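Local coordinates for protein lectin (Lotus tetragonolobus, PDB 2EIG) that probably binds L-fucose-containing carbohydrates as a metal-dependent legume seed lectin, holding one calcium and one manganese ion in each subunit, at the interface of chains A and B. Coordinates in Å, arbitrary orientation; residue numbers count along the deposited sequence, not the author numbering. Chains: chain A/B, lectin.

Contact 1: the interface of chains A and B. Residues chain A 61-63, 224; chain B 175, 177, 182-183.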
# COMPACT_ATOMS: atom_id res chain seq x y z
N SER A 61 3.07 -0.31 -15.91
CA SER A 61 2.40 0.81 -15.28
C SER A 61 1.49 1.42 -16.30
O SER A 61 1.73 1.35 -17.51
CB SER A 61 3.41 1.88 -14.79
OG SER A 61 4.09 1.38 -13.68
N PHE A 62 0.42 2.05 -15.83
CA PHE A 62 -0.37 2.83 -16.74
C PHE A 62 -0.97 4.03 -16.07
O PHE A 62 -1.05 4.12 -14.83
CB PHE A 62 -1.43 2.00 -17.50
CG PHE A 62 -2.55 1.42 -16.63
CD1 PHE A 62 -3.66 2.18 -16.29
CD2 PHE A 62 -2.49 0.09 -16.23
CE1 PHE A 62 -4.70 1.64 -15.50
CE2 PHE A 62 -3.50 -0.46 -15.43
CZ PHE A 62 -4.62 0.32 -15.08
N ILE A 63 -1.38 4.96 -16.91
CA ILE A 63 -2.27 6.00 -16.47
C ILE A 63 -3.34 6.06 -17.51
O ILE A 63 -3.07 5.96 -18.67
CB ILE A 63 -1.57 7.39 -16.29
CG1 ILE A 63 -2.62 8.43 -15.85
CG2 ILE A 63 -0.77 7.82 -17.58
CD1 ILE A 63 -2.04 9.74 -15.33
N THR A 224 -1.95 5.57 -21.27
CA THR A 224 -0.53 5.32 -21.56
C THR A 224 -0.07 4.23 -20.66
O THR A 224 -0.24 4.34 -19.44
CB THR A 224 0.38 6.55 -21.27
OG1 THR A 224 -0.10 7.65 -22.01
CG2 THR A 224 1.84 6.26 -21.66
N VAL B 175 2.40 9.70 -11.87
CA VAL B 175 2.65 9.21 -13.21
C VAL B 175 3.15 10.36 -14.08
O VAL B 175 2.66 11.50 -13.96
CB VAL B 175 1.42 8.60 -13.82
CG1 VAL B 175 0.65 9.61 -14.52
CG2 VAL B 175 1.84 7.61 -14.83
N THR B 177 3.94 11.18 -18.00
CA THR B 177 3.80 10.79 -19.36
C THR B 177 4.85 11.51 -20.20
O THR B 177 4.93 12.74 -20.24
CB THR B 177 2.39 10.96 -19.83
OG1 THR B 177 1.58 10.02 -19.09
CG2 THR B 177 2.28 10.62 -21.33
N GLN B 182 5.64 6.85 -23.35
CA GLN B 182 5.91 5.98 -22.22
C GLN B 182 5.46 6.71 -20.97
O GLN B 182 5.33 7.92 -20.99
CB GLN B 182 7.40 5.60 -22.14
CG GLN B 182 7.84 4.78 -23.36
CD GLN B 182 9.24 4.18 -23.21
OE1 GLN B 182 9.82 4.18 -22.11
NE2 GLN B 182 9.77 3.62 -24.33
N ILE B 183 5.24 5.97 -19.88
CA ILE B 183 4.98 6.56 -18.58
C ILE B 183 5.92 5.96 -17.57
O ILE B 183 6.24 4.78 -17.64
CB ILE B 183 3.64 6.16 -17.90
CG1 ILE B 183 2.88 5.12 -18.64
CG2 ILE B 183 2.95 7.27 -17.23
CD1 ILE B 183 3.02 3.97 -17.89
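B:Ile183 lays its tip, as modelled, over one face of the flat peptide that joins A:Ser61 to A:Phe62. The chi1 of B:Ile183 is 6°, a nearly eclipsed value, so the exact place of its CG1 and CD1 is doubtful. In this model CD1 of B:Ile183 is 3.8 Å from CA of A:Phe62. It lies too close to the carbonyl oxygen of A:Ser61 to be trusted in detail. The backbone of A:Phe62 makes this contact, while its ring faces its own chain. A second flat group is the peptide between B:Gln182 and B:Ile183. CG2 of A:Thr224 stands over its face, 3.7 Å from the carbonyl carbon C of B:Gln182. The side chains of A:Thr224 and B:Ile183 run antiparallel past one another. A:Ile63 reaches across between B:Val175 and B:Thr177. CB of A:Ile63 lies 3.7 Å from CG2 of B:Val175. The CG1 side of the valine is doubtful, since it is modelled too close to CD1 of A:Ile63 and chi1 of B:Val175 is an unstaggered 90°. CG2 of A:Ile63 lies 3.6 Å from the hydroxyl OG1 of B:Thr177. A:Thr224 and B:Thr177 approach tip to tip, with OG1 of A:Thr224 3.9 Å from CG2 of B:Thr177. The patch is a mostly apolar sheet-to-sheet contact of the legume lectin fold. Strands 61-72 and 214-226 of chain A meet strands 171-177 and 183-189 of chain B.

Contact 2: the interface of chains A and B. Residues chain A 162, 175, 177, 182-183; chain B 62-63, 224.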
# COMPACT_ATOMS: atom_id res chain seq x y z
N THR A 162 -9.20 9.98 -13.51
CA THR A 162 -7.83 9.57 -13.75
C THR A 162 -7.52 8.33 -12.90
O THR A 162 -7.78 8.25 -11.69
CB THR A 162 -6.86 10.72 -13.39
OG1 THR A 162 -7.22 11.87 -14.12
CG2 THR A 162 -5.40 10.34 -13.63
N VAL A 175 -8.57 9.03 -9.22
CA VAL A 175 -9.18 10.30 -8.89
C VAL A 175 -10.34 10.63 -9.84
O VAL A 175 -10.25 10.34 -11.04
CB VAL A 175 -8.11 11.42 -8.83
CG1 VAL A 175 -7.31 11.47 -10.08
CG2 VAL A 175 -8.76 12.73 -8.66
N THR A 177 -12.52 14.10 -10.60
CA THR A 177 -12.70 15.50 -10.38
C THR A 177 -14.12 15.75 -10.91
O THR A 177 -14.48 15.43 -12.07
CB THR A 177 -11.63 16.29 -11.14
OG1 THR A 177 -10.34 15.89 -10.64
CG2 THR A 177 -11.81 17.87 -10.99
N GLN A 182 -14.69 19.58 -6.68
CA GLN A 182 -14.31 18.60 -5.67
C GLN A 182 -13.66 17.39 -6.37
O GLN A 182 -13.80 17.23 -7.58
CB GLN A 182 -15.53 18.16 -4.83
CG GLN A 182 -16.20 19.25 -3.96
CD GLN A 182 -16.96 18.67 -2.76
OE1 GLN A 182 -16.79 17.50 -2.40
NE2 GLN A 182 -17.78 19.49 -2.13
N ILE A 183 -12.91 16.57 -5.63
CA ILE A 183 -12.43 15.28 -6.17
C ILE A 183 -12.76 14.19 -5.19
O ILE A 183 -12.84 14.43 -3.99
CB ILE A 183 -10.88 15.13 -6.27
CG1 ILE A 183 -10.12 16.27 -5.65
CG2 ILE A 183 -10.42 14.50 -7.49
CD1 ILE A 183 -9.86 15.86 -4.27
N PHE B 62 -6.16 14.82 -3.19
CA PHE B 62 -6.03 15.77 -4.27
C PHE B 62 -5.48 15.10 -5.54
O PHE B 62 -4.95 13.99 -5.51
CB PHE B 62 -5.18 16.99 -3.84
CG PHE B 62 -3.72 16.68 -3.61
CD1 PHE B 62 -2.86 16.54 -4.69
CD2 PHE B 62 -3.24 16.49 -2.32
CE1 PHE B 62 -1.52 16.24 -4.47
CE2 PHE B 62 -1.89 16.18 -2.10
CZ PHE B 62 -1.05 16.06 -3.16
N ILE B 63 -5.62 15.78 -6.65
CA ILE B 63 -4.92 15.42 -7.85
C ILE B 63 -4.40 16.70 -8.39
O ILE B 63 -5.03 17.76 -8.31
CB ILE B 63 -5.82 14.67 -8.92
CG1 ILE B 63 -5.08 14.56 -10.29
CG2 ILE B 63 -7.13 15.38 -9.06
CD1 ILE B 63 -5.72 13.58 -11.31
N THR B 224 -6.81 19.91 -7.81
CA THR B 224 -8.09 19.77 -7.15
C THR B 224 -7.87 19.06 -5.85
O THR B 224 -7.35 17.94 -5.85
CB THR B 224 -9.11 18.98 -8.02
OG1 THR B 224 -9.21 19.66 -9.26
CG2 THR B 224 -10.54 18.92 -7.37
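B:Ile63 extends toward A:Val175 with its CG1 anti to the backbone N (chi1 169°) and its chain straight (chi2 167°). A:Val175 places CG1 between its own backbone N and carbonyl carbon (chi1 53°), and CG2 anti to the N. The two methyls straddle CB of B:Ile63, and CG2 of A:Val175 is 3.5 Å from CB of B:Ile63. The two side chains cross at about a right angle. The contacts of the outer methyls are modelled too close to be trusted. The tip CD1 of B:Ile63 lies beside the valine and also reaches A:Thr162, 3.7 Å from its CB. CG2 of B:Ile63 turns the other way and lies 3.6 Å from the hydroxyl OG1 of A:Thr177. A:Thr177 and B:Thr224 meet tip to tip: CG2 of A:Thr177 lies 3.6 Å from OG1 of B:Thr224. A:Ile183 packs beside B:Thr224 and B:Ile63, but its chi1 is nearly eclipsed and its placement is doubtful. B:Ile63 hides 46 Å² of its surface and B:Thr224 38 Å². This mostly apolar sheet-to-sheet patch probably helps to hold the two subunits together. In the fold, its groups project from strands 159-166, 171-178 and 183-189 of chain A onto strands 61-72 and 214-226 of chain B.

Contact 3: the interface of chains A and B. Residues chain A 61, 164-166; chain B 173-175, 185.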
# COMPACT_ATOMS: atom_id res chain seq x y z
N SER A 61 3.07 -0.31 -15.91
CA SER A 61 2.40 0.81 -15.28
C SER A 61 1.49 1.42 -16.30
O SER A 61 1.73 1.35 -17.51
CB SER A 61 3.41 1.88 -14.79
OG SER A 61 4.09 1.38 -13.68
N ILE A 164 -4.35 5.64 -12.06
CA ILE A 164 -2.92 5.41 -12.25
C ILE A 164 -2.71 4.04 -11.66
O ILE A 164 -3.19 3.78 -10.58
CB ILE A 164 -2.02 6.44 -11.51
CG1 ILE A 164 -2.14 7.84 -12.13
CG2 ILE A 164 -0.53 6.00 -11.56
CD1 ILE A 164 -1.40 8.95 -11.33
N TYR A 165 -2.05 3.17 -12.42
CA TYR A 165 -1.49 1.96 -11.85
C TYR A 165 0.01 2.08 -11.76
O TYR A 165 0.69 2.14 -12.78
CB TYR A 165 -1.88 0.72 -12.67
CG TYR A 165 -1.45 -0.56 -11.96
CD1 TYR A 165 -2.14 -1.03 -10.84
CD2 TYR A 165 -0.32 -1.24 -12.37
CE1 TYR A 165 -1.69 -2.15 -10.17
CE2 TYR A 165 0.11 -2.38 -11.74
CZ TYR A 165 -0.57 -2.83 -10.65
OH TYR A 165 -0.10 -3.97 -10.06
N ASP A 166 0.53 2.05 -10.56
CA ASP A 166 1.97 2.06 -10.39
C ASP A 166 2.50 0.63 -10.18
O ASP A 166 2.30 0.08 -9.12
CB ASP A 166 2.37 2.96 -9.23
CG ASP A 166 3.85 2.85 -8.90
OD1 ASP A 166 4.62 2.64 -9.82
OD2 ASP A 166 4.22 2.95 -7.72
N THR B 173 0.66 8.97 -5.43
CA THR B 173 1.10 8.24 -6.60
C THR B 173 1.36 9.20 -7.71
O THR B 173 0.59 10.13 -7.91
CB THR B 173 0.04 7.23 -7.09
OG1 THR B 173 -0.39 6.43 -6.00
CG2 THR B 173 0.63 6.31 -8.11
N VAL B 174 2.44 8.95 -8.45
CA VAL B 174 2.86 9.86 -9.52
C VAL B 174 2.90 9.10 -10.81
O VAL B 174 3.41 8.00 -10.86
CB VAL B 174 4.26 10.41 -9.25
CG1 VAL B 174 4.70 11.45 -10.35
CG2 VAL B 174 4.32 10.98 -7.82
N VAL B 175 2.40 9.70 -11.87
CA VAL B 175 2.65 9.21 -13.21
C VAL B 175 3.15 10.36 -14.08
O VAL B 175 2.66 11.50 -13.96
CB VAL B 175 1.42 8.60 -13.82
CG1 VAL B 175 0.65 9.61 -14.52
CG2 VAL B 175 1.84 7.61 -14.83
N THR B 185 6.01 5.70 -13.27
CA THR B 185 5.21 5.85 -12.08
C THR B 185 6.06 5.59 -10.86
O THR B 185 7.04 4.85 -10.90
CB THR B 185 4.03 4.88 -12.01
OG1 THR B 185 4.48 3.50 -12.17
CG2 THR B 185 3.01 5.21 -13.01
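B:Thr185 is the polar centre of this contact, wedged between A:Ser61 and A:Asp166. Its CB lies beside the carboxylate of A:Asp166, 3.7 Å from CG. The side chain then divides. OG1 sits between the backbone N and the carbonyl carbon of its own residue (chi1 54°), which points the hydroxyl at two oxygens of chain A. OG1 of B:Thr185 donates a hydrogen bond to OD1 of A:Asp166, with the oxygens 2.5 Å apart. It also shares a hydrogen bond of 2.6 Å with OG of A:Ser61, whose direction is not settled. The other branch, CG2, meets mainly carbon: it lies 3.8 Å from CB of A:Ser61 and 3.9 Å from CG2 of A:Ile164. The carbonyl oxygen of A:Tyr165 is also near it. A:Ile164 supplies the apolar side of the patch and hides 37 Å². The A:Ile164 and B:Thr173 side chains run in opposite senses, and their CG2 methyls meet at 3.7 Å. CD1 of A:Ile164 goes to B:Val175, reaching its CB at 3.8 Å. A:Asp166 also adds its CB to the packing against CG2 of B:Thr173. This is a mixed polar and apolar interface patch, carried on the chain B side by strands 171-177 and 183-189. It probably fixes the register of strand 159-166 against the partner. OG1 of B:Thr185 meets OD1 of A:Asp166 on the anti side of the carboxylate, 26° out of its plane.

Contact 1 and contact 2 are largely twins related by the two-fold symmetry of the interface, with the chains exchanged. The centres of their C-alpha atoms are about 18 Å apart. Contact 3 adjoins contact 1: their C-alpha centres are about 7 Å apart, and they share A:Ser61 and B:Val175. The C-alpha centres of contact 2 and contact 3 are about 15 Å apart. Each chain uses both sets of strands: 61-72, 159-166 and 214-226, and those that begin at 171 and 183. The deposited assembly holds four lectin chains. This two-fold interface may be part of the quaternary association reported for the protein.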